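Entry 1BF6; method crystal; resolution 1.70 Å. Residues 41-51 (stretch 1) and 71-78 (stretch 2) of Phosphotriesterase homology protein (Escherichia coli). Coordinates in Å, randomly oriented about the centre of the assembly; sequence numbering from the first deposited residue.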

ATOM      1  N   ASP A  41      15.323   0.474 -12.393  1.00 12.95           N
ATOM      2  CA  ASP A  41      14.494   1.052 -13.457  1.00 12.41           C
ATOM      3  C   ASP A  41      13.630   2.174 -12.872  1.00 13.71           C
ATOM      4  O   ASP A  41      13.432   3.219 -13.495  1.00 11.98           O
ATOM      5  N   LEU A  42      13.089   1.935 -11.680  1.00 11.70           N
ATOM      6  CA  LEU A  42      12.271   2.937 -11.015  1.00 11.69           C
ATOM      7  C   LEU A  42      13.103   4.193 -10.726  1.00 10.31           C
ATOM      8  O   LEU A  42      12.630   5.311 -10.926  1.00 10.74           O
ATOM      9  N   MET A  43      14.334   3.989 -10.269  1.00 10.54           N
ATOM     10  CA  MET A  43      15.256   5.077  -9.928  1.00 13.64           C
ATOM     11  C   MET A  43      15.504   5.998 -11.132  1.00 15.08           C
ATOM     12  O   MET A  43      15.570   7.219 -10.979  1.00 14.72           O
ATOM     13  N   THR A  44      15.605   5.422 -12.331  1.00 15.16           N
ATOM     14  CA  THR A  44      15.848   6.232 -13.537  1.00 15.37           C
ATOM     15  C   THR A  44      14.660   7.145 -13.889  1.00 15.04           C
ATOM     16  O   THR A  44      14.828   8.178 -14.549  1.00 15.61           O
ATOM     17  N   ARG A  45      13.468   6.783 -13.424  1.00 12.46           N
ATOM     18  CA  ARG A  45      12.266   7.569 -13.685  1.00 12.97           C
ATOM     19  C   ARG A  45      11.908   8.498 -12.515  1.00 10.64           C
ATOM     20  O   ARG A  45      10.769   8.965 -12.421  1.00  9.12           O
ATOM     21  N   GLY A  46      12.858   8.699 -11.606  1.00 10.42           N
ATOM     22  CA  GLY A  46      12.647   9.608 -10.485  1.00 11.94           C
ATOM     23  C   GLY A  46      12.084   9.068  -9.182  1.00 12.05           C
ATOM     24  O   GLY A  46      11.828   9.838  -8.249  1.00 12.53           O
ATOM     25  N   VAL A  47      11.848   7.762  -9.121  1.00 11.23           N
ATOM     26  CA  VAL A  47      11.321   7.153  -7.899  1.00  9.38           C
ATOM     27  C   VAL A  47      12.437   7.010  -6.886  1.00  7.73           C
ATOM     28  O   VAL A  47      13.535   6.550  -7.219  1.00  8.32           O
ATOM     29  N   ARG A  48      12.159   7.386  -5.640  1.00  6.91           N
ATOM     30  CA  ARG A  48      13.154   7.273  -4.586  1.00  8.09           C
ATOM     31  C   ARG A  48      12.666   6.424  -3.395  1.00  5.83           C
ATOM     32  O   ARG A  48      13.482   5.852  -2.681  1.00  7.81           O
ATOM     33  N   ASN A  49      11.347   6.311  -3.240  1.00  7.77           N
ATOM     34  CA  ASN A  49      10.741   5.550  -2.127  1.00  9.00           C
ATOM     35  C   ASN A  49       9.664   4.558  -2.557  1.00  7.66           C
ATOM     36  O   ASN A  49       8.862   4.842  -3.445  1.00  7.71           O
ATOM     37  N   VAL A  50       9.590   3.436  -1.841  1.00  7.24           N
ATOM     38  CA  VAL A  50       8.577   2.406  -2.088  1.00  7.27           C
ATOM     39  C   VAL A  50       8.050   2.007  -0.713  1.00  5.43           C
ATOM     40  O   VAL A  50       8.845   1.652   0.148  1.00  5.81           O
ATOM     41  N   ILE A  51       6.733   2.098  -0.530  1.00  6.31           N
ATOM     42  CA  ILE A  51       6.083   1.718   0.727  1.00  8.29           C
ATOM     43  C   ILE A  51       5.691   0.234   0.580  1.00  7.44           C
ATOM     44  O   ILE A  51       4.763  -0.113  -0.158  1.00  8.96           O
ATOM     45  N   GLU A  71      21.815  -2.430  -2.363  1.00 16.36           N
ATOM     46  CA  GLU A  71      22.184  -2.638  -3.759  1.00 16.86           C
ATOM     47  C   GLU A  71      21.798  -1.511  -4.713  1.00 16.39           C
ATOM     48  O   GLU A  71      22.626  -1.048  -5.487  1.00 18.65           O
ATOM     49  N   THR A  72      20.553  -1.053  -4.621  1.00 15.65           N
ATOM     50  CA  THR A  72      20.009  -0.035  -5.520  1.00 13.84           C
ATOM     51  C   THR A  72      19.931   1.417  -5.021  1.00 15.21           C
ATOM     52  O   THR A  72      19.796   2.343  -5.825  1.00 14.74           O
ATOM     53  N   GLY A  73      19.976   1.623  -3.707  1.00 12.95           N
ATOM     54  CA  GLY A  73      19.884   2.975  -3.185  1.00 11.86           C
ATOM     55  C   GLY A  73      18.450   3.452  -3.025  1.00 13.06           C
ATOM     56  O   GLY A  73      18.205   4.572  -2.569  1.00 11.73           O
ATOM     57  N   ILE A  74      17.484   2.623  -3.415  1.00 11.82           N
ATOM     58  CA  ILE A  74      16.099   3.025  -3.259  1.00 11.89           C
ATOM     59  C   ILE A  74      15.761   2.930  -1.762  1.00 11.85           C
ATOM     60  O   ILE A  74      16.455   2.245  -1.009  1.00  9.65           O
ATOM     61  N   ASN A  75      14.784   3.718  -1.324  1.00 12.47           N
ATOM     62  CA  ASN A  75      14.373   3.692   0.077  1.00 13.30           C
ATOM     63  C   ASN A  75      13.096   2.876   0.226  1.00 11.71           C
ATOM     64  O   ASN A  75      12.101   3.125  -0.452  1.00 10.19           O
ATOM     65  N   VAL A  76      13.123   1.904   1.127  1.00 11.94           N
ATOM     66  CA  VAL A  76      11.959   1.060   1.342  1.00 11.67           C
ATOM     67  C   VAL A  76      11.376   1.242   2.747  1.00 11.06           C
ATOM     68  O   VAL A  76      12.087   1.088   3.743  1.00 12.86           O
ATOM     69  N   VAL A  77      10.095   1.588   2.811  1.00  9.54           N
ATOM     70  CA  VAL A  77       9.418   1.740   4.090  1.00 10.88           C
ATOM     71  C   VAL A  77       8.666   0.438   4.364  1.00 10.29           C
ATOM     72  O   VAL A  77       7.733   0.096   3.638  1.00  9.24           O
ATOM     73  N   ALA A  78       9.113  -0.290   5.386  1.00  9.22           N
ATOM     74  CA  ALA A  78       8.500  -1.555   5.796  1.00 10.53           C
ATOM     75  C   ALA A  78       7.224  -1.349   6.631  1.00 10.62           C
ATOM     76  O   ALA A  78       6.992  -0.263   7.164  1.00 10.64           O
TER

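What holds the two strands in register? They run parallel, Asn49 beside Asn75, Val50 beside Val76 and Ile51 beside Val77, and three backbone hydrogen bonds fix the pairing: Asn75 N to Arg48 O at 2.8 Å, Val50 N to Asn75 O at 2.9 Å, and Val77 N to Val50 O at 2.9 Å. Side chains then alternate between the faces, Val50 and Val76 on one, Asn49, Asn75, Ile51 and Val77 on the other.

Which bump fills the main hollow? Ile74, just before its strand, is the residue most covered by the other stretch. Its chain is extended, chi1 t at -157° and chi2 t, so although CA-to-CB points sideways, CD1 reaches a hollow lined by three residues of stretch 1. Ile74 CD1 lies 3.7 Å from Val50 CG2, 4.1 Å from Val47 CG1 and 4.2 Å from Leu42 CD1. Both valines are t; Leu42, m then t, points toward stretch 2 from the helix. On the way, Ile74 CG1 passes 3.4 Å from Arg48 O, so the isoleucine also packs against the strand backbone.

How does the helix of stretch 1 close over the turn before Ile74? Met43 points toward it and curls through three m rotamers, laying SD 3.9 Å from Ile74 CB and carrying CE to 3.2 Å from Thr72 O. Met43 CE also sits 3.8 Å from Gly73 C. Gly73 leaves the helix with positive phi, where a CB would jam against the preceding carbonyl oxygen.

What packs on the face bearing Asn49 and Ile51? Ile51, m at both chi angles, brings CD1 to 3.8 Å from CG2 of Val77, which is t, a small apolar patch beside the paired asparagines. There Asn49 (m) sets OD1 3.5 Å from CB of Asn75 (t). The two OD1 atoms, of Asn49 and Asn75, are also 3.5 Å apart, but both are acceptors and form no hydrogen bond; Asn49 finds its polar partners elsewhere in the structure.

Where do the polar groups at the edge find partners? Arg48 points away from stretch 2 and folds back on its own stretch, NH1 donating to Met43 O at 2.9 Å and to Val47 O at 3.0 Å. Its carbonyl faces the other way: besides accepting from Asn75, Arg48 O takes a hydrogen bond from a water whose O is 2.7 Å away, and that water O also donates to Gly73 O at 2.9 Å, bridging the stretches.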

ATOM      1  CB  ASP A  41      13.571  -0.009 -14.079  1.00 12.33           C
ATOM      2  CG  ASP A  41      14.329  -1.114 -14.819  1.00 12.19           C
ATOM      3  OD1 ASP A  41      15.576  -1.054 -14.924  1.00 14.00           O
ATOM      4  OD2 ASP A  41      13.657  -2.058 -15.284  1.00 13.14           O
ATOM      5  CB  LEU A  42      11.701   2.390  -9.699  1.00 11.10           C
ATOM      6  CG  LEU A  42      10.519   1.422  -9.741  1.00  8.43           C
ATOM      7  CD1 LEU A  42      10.162   1.026  -8.300  1.00  9.95           C
ATOM      8  CD2 LEU A  42       9.325   2.051 -10.437  1.00  8.12           C
ATOM      9  CB  MET A  43      16.600   4.506  -9.432  1.00 15.84           C
ATOM     10  CG  MET A  43      16.563   3.706  -8.117  1.00 19.82           C
ATOM     11  SD  MET A  43      16.505   4.747  -6.666  1.00 28.32           S
ATOM     12  CE  MET A  43      18.219   5.104  -6.435  1.00 24.40           C
ATOM     13  CB  THR A  44      16.256   5.342 -14.758  1.00 15.46           C
ATOM     14  OG1 THR A  44      15.073   4.841 -15.392  1.00 15.87           O
ATOM     15  CG2 THR A  44      17.086   4.144 -14.310  1.00 15.46           C
ATOM     16  CB  ARG A  45      11.068   6.662 -13.964  1.00 17.45           C
ATOM     17  CG  ARG A  45      11.265   5.630 -15.042  1.00 24.92           C
ATOM     18  CD  ARG A  45      11.254   6.224 -16.434  1.00 27.02           C
ATOM     19  NE  ARG A  45      11.437   5.152 -17.405  1.00 31.21           N
ATOM     20  CZ  ARG A  45      12.158   5.250 -18.514  1.00 32.73           C
ATOM     21  NH1 ARG A  45      12.771   6.387 -18.827  1.00 34.96           N
ATOM     22  NH2 ARG A  45      12.313   4.183 -19.281  1.00 33.76           N
ATOM     23  CB  VAL A  47      10.697   5.755  -8.170  1.00  8.30           C
ATOM     24  CG1 VAL A  47      10.250   5.095  -6.831  1.00  5.94           C
ATOM     25  CG2 VAL A  47       9.492   5.897  -9.103  1.00  7.39           C
ATOM     26  CB  ARG A  48      13.594   8.669  -4.111  1.00  8.78           C
ATOM     27  CG  ARG A  48      14.377   9.459  -5.159  1.00 10.26           C
ATOM     28  CD  ARG A  48      15.724   8.797  -5.428  1.00 11.83           C
ATOM     29  NE  ARG A  48      16.519   9.509  -6.432  1.00 15.08           N
ATOM     30  CZ  ARG A  48      16.502   9.250  -7.740  1.00 13.67           C
ATOM     31  NH1 ARG A  48      15.729   8.290  -8.239  1.00 12.37           N
ATOM     32  NH2 ARG A  48      17.257   9.965  -8.556  1.00 12.20           N
ATOM     33  CB  ASN A  49      10.081   6.512  -1.125  1.00  8.19           C
ATOM     34  CG  ASN A  49      10.920   7.744  -0.855  1.00  8.07           C
ATOM     35  OD1 ASN A  49      11.931   7.682  -0.158  1.00  8.91           O
ATOM     36  ND2 ASN A  49      10.521   8.864  -1.445  1.00  9.18           N
ATOM     37  CB  VAL A  50       9.156   1.116  -2.765  1.00  5.56           C
ATOM     38  CG1 VAL A  50       8.073   0.026  -2.818  1.00  5.64           C
ATOM     39  CG2 VAL A  50       9.623   1.425  -4.201  1.00  5.91           C
ATOM     40  CB  ILE A  51       4.817   2.571   1.010  1.00  7.11           C
ATOM     41  CG1 ILE A  51       5.084   4.057   0.700  1.00  9.85           C
ATOM     42  CG2 ILE A  51       4.393   2.418   2.495  1.00  8.89           C
ATOM     43  CD1 ILE A  51       6.259   4.681   1.459  1.00  5.95           C
ATOM     44  CB  GLU A  71      21.553  -3.954  -4.240  1.00 18.62           C
ATOM     45  CG  GLU A  71      21.742  -4.298  -5.725  1.00 21.16           C
ATOM     46  CD  GLU A  71      23.196  -4.503  -6.119  1.00 23.73           C
ATOM     47  OE1 GLU A  71      23.944  -5.146  -5.347  1.00 22.22           O
ATOM     48  OE2 GLU A  71      23.588  -4.021  -7.208  1.00 24.87           O
ATOM     49  CB  THR A  72      18.601  -0.448  -5.965  1.00 14.11           C
ATOM     50  OG1 THR A  72      17.712  -0.413  -4.837  1.00 14.43           O
ATOM     51  CG2 THR A  72      18.613  -1.863  -6.513  1.00 11.89           C
ATOM     52  CB  ILE A  74      15.139   2.160  -4.111  1.00 12.35           C
ATOM     53  CG1 ILE A  74      13.846   2.946  -4.373  1.00 12.39           C
ATOM     54  CG2 ILE A  74      14.895   0.796  -3.443  1.00 13.23           C
ATOM     55  CD1 ILE A  74      12.953   2.357  -5.420  1.00 14.16           C
ATOM     56  CB  ASN A  75      14.154   5.104   0.627  1.00 14.69           C
ATOM     57  CG  ASN A  75      13.789   5.094   2.107  1.00 17.57           C
ATOM     58  OD1 ASN A  75      12.711   5.548   2.502  1.00 18.58           O
ATOM     59  ND2 ASN A  75      14.689   4.561   2.931  1.00 18.23           N
ATOM     60  CB  VAL A  76      12.311  -0.428   1.153  1.00 12.16           C
ATOM     61  CG1 VAL A  76      11.096  -1.291   1.447  1.00 10.53           C
ATOM     62  CG2 VAL A  76      12.815  -0.681  -0.274  1.00 12.36           C
ATOM     63  CB  VAL A  77       8.412   2.914   4.087  1.00 11.68           C
ATOM     64  CG1 VAL A  77       7.665   2.974   5.430  1.00 10.30           C
ATOM     65  CG2 VAL A  77       9.149   4.236   3.809  1.00 11.52           C
ATOM     66  CB  ALA A  78       9.522  -2.390   6.565  1.00  8.82           C
TER
HETATM   67  O   HOH W   1      16.119   6.569  -2.637  1.00 14.92           O